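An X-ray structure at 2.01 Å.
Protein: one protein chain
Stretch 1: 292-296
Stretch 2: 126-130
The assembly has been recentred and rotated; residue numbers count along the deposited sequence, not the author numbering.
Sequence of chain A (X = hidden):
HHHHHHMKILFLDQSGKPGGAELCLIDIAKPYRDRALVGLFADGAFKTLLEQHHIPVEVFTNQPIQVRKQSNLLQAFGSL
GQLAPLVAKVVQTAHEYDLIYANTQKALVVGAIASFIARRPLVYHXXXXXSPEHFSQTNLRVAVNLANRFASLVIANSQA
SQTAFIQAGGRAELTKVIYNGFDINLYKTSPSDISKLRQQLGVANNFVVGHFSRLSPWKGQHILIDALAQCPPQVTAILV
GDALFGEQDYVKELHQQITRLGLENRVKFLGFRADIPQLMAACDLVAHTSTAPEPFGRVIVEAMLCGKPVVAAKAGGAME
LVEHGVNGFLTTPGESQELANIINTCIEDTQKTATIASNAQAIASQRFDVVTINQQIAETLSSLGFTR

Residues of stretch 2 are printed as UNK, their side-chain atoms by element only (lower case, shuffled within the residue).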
# COMPACT_ATOMS: atom_id res chain seq x y z
N ALA A 292 -12.25 -13.47 28.98
CA ALA A 292 -11.21 -13.54 28.03
C ALA A 292 -10.16 -12.50 28.42
O ALA A 292 -10.53 -11.43 28.93
CB ALA A 292 -11.77 -13.26 26.63
N PRO A 293 -8.87 -12.82 28.21
CA PRO A 293 -7.81 -11.98 28.69
C PRO A 293 -7.89 -10.63 28.02
O PRO A 293 -8.05 -10.56 26.83
CB PRO A 293 -6.54 -12.69 28.21
CG PRO A 293 -6.93 -14.12 27.98
CD PRO A 293 -8.33 -14.01 27.50
N GLU A 294 -7.77 -9.58 28.78
CA GLU A 294 -7.81 -8.24 28.28
C GLU A 294 -6.40 -7.61 28.38
O GLU A 294 -5.60 -7.93 29.29
CB GLU A 294 -8.85 -7.41 29.07
CG GLU A 294 -10.32 -7.88 28.85
CD GLU A 294 -11.34 -7.14 29.70
OE1 GLU A 294 -10.94 -6.34 30.59
OE2 GLU A 294 -12.56 -7.33 29.48
N PRO A 295 -6.10 -6.70 27.45
CA PRO A 295 -4.75 -6.14 27.41
C PRO A 295 -4.41 -5.18 28.56
O PRO A 295 -3.30 -5.18 29.01
CB PRO A 295 -4.69 -5.42 26.06
CG PRO A 295 -6.09 -5.25 25.63
CD PRO A 295 -6.88 -6.35 26.26
N PHE A 296 -5.40 -4.45 29.06
CA PHE A 296 -5.29 -3.50 30.15
C PHE A 296 -6.72 -3.19 30.68
O PHE A 296 -7.54 -2.57 29.98
CB PHE A 296 -4.79 -2.16 29.58
CG PHE A 296 -4.53 -1.11 30.64
CD1 PHE A 296 -5.54 -0.31 31.13
CD2 PHE A 296 -3.22 -0.94 31.16
CE1 PHE A 296 -5.26 0.67 32.10
CE2 PHE A 296 -2.95 0.03 32.11
CZ PHE A 296 -3.97 0.82 32.58
N UNK A 126 0.34 -0.36 20.41
CA UNK A 126 -0.29 -1.64 20.37
C UNK A 126 -1.21 -1.68 21.59
O UNK A 126 -0.74 -1.68 22.76
c UNK A 126 0.40 -4.17 20.55
c UNK A 126 -0.34 -4.64 19.30
c UNK A 126 1.61 -5.05 20.76
c UNK A 126 0.81 -2.69 20.48
N UNK A 127 -2.51 -1.69 21.34
CA UNK A 127 -3.47 -1.77 22.39
C UNK A 127 -4.12 -3.17 22.48
O UNK A 127 -4.95 -3.38 23.37
c UNK A 127 -3.59 2.60 23.14
c UNK A 127 -4.59 -0.76 22.21
c UNK A 127 -4.15 0.67 22.23
n UNK A 127 -3.56 2.75 21.83
n UNK A 127 -3.97 1.36 23.39
c UNK A 127 -3.89 1.55 21.23
N UNK A 128 -3.74 -4.09 21.59
CA UNK A 128 -4.37 -5.44 21.54
C UNK A 128 -3.40 -6.50 22.03
O UNK A 128 -2.18 -6.32 21.99
c UNK A 128 -5.66 -4.81 19.40
o UNK A 128 -6.70 -4.47 19.96
c UNK A 128 -4.76 -5.84 20.12
o UNK A 128 -5.33 -4.40 18.26
N UNK A 129 -3.96 -7.60 22.49
CA UNK A 129 -3.22 -8.85 22.66
C UNK A 129 -3.37 -9.54 21.31
O UNK A 129 -4.48 -9.84 20.90
c UNK A 129 -3.82 -9.69 23.80
c UNK A 129 -3.58 -8.96 25.13
c UNK A 129 -4.10 -9.76 26.31
c UNK A 129 -3.23 -11.13 23.84
N UNK A 130 -2.27 -9.64 20.58
CA UNK A 130 -2.21 -10.21 19.24
C UNK A 130 -2.34 -11.75 19.31
O UNK A 130 -1.41 -12.46 19.04
c UNK A 130 -0.94 -8.31 18.25
c UNK A 130 0.38 -7.81 17.77
c UNK A 130 -0.90 -9.79 18.58
c UNK A 130 -2.01 -8.03 17.21

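Position 126 carries four side-chain carbons and no heteroatom. One carbon is bonded to CA, and the next bears two terminal carbons, so the fork lies at the second atom. The group touches nothing on stretch 1; its branching carbon, the nearest, is 7.6 Å from CB of P295. A four-carbon chain forked at the second atom is leucine: L126, with chi1 at 177° (t) and chi2 at 62° (p).

Position 127 has one carbon leading into a five-membered ring of three carbons and two nitrogens, an imidazole. The CA-to-CB bond points sideways and the end leads away; CB, the nearest side-chain atom, is 5.8 Å from CG of P295. The backbone makes the contact instead: its O lies 3.1 Å from CG of P295. The ring composition identifies H127, whose two ring nitrogens are hydrogen-bonded elsewhere in the structure.

Position 128 shows two carbons, the second carrying two oxygens, a short carboxylate. Its CA-to-CB bond points away from stretch 1, and its CB, the nearest side-chain atom, is 5.7 Å from CG of P295; the closest approach of the residue is through the main chain, with C 4.4 Å from CB of P295. Two carbons ending in a carboxylate make D128.

Position 129 again has four carbons, but here the fork is at the first, with one arm of a single carbon and one of two. The CA-to-CB bond points toward stretch 1, and the two-carbon arm runs along it: its inner carbon is 3.8 Å from both CA and CB of P295, while its terminal carbon is 3.8 Å from C of E294 and 4.3 Å from CB of P293. The early fork and unequal arms define I129, with chi1 at -68° (m) and chi2 at -178° (t).

Position 130 has four carbons forked at the second atom; its side chain comes no nearer than 9.1 Å, from the forked carbon to CB of P295. The branching matches that of 126, giving L130, here with chi1 at -71° (m) and chi2 at 172° (t).

The contact is small, burying 185 Å² over both sides, and no hydrogen bond crosses it. P295 and I129 lose the most area, 60 and 67 Å², and their CA atoms are 5.7 Å apart. Both point their CA-to-CB bonds toward the other stretch. CD1 of I129 extends this apolar packing to P293, whereas E294 directs its CA-to-CB bond away and meets that methyl through its backbone.

Stretch 2, residues 126-130: LHDIL
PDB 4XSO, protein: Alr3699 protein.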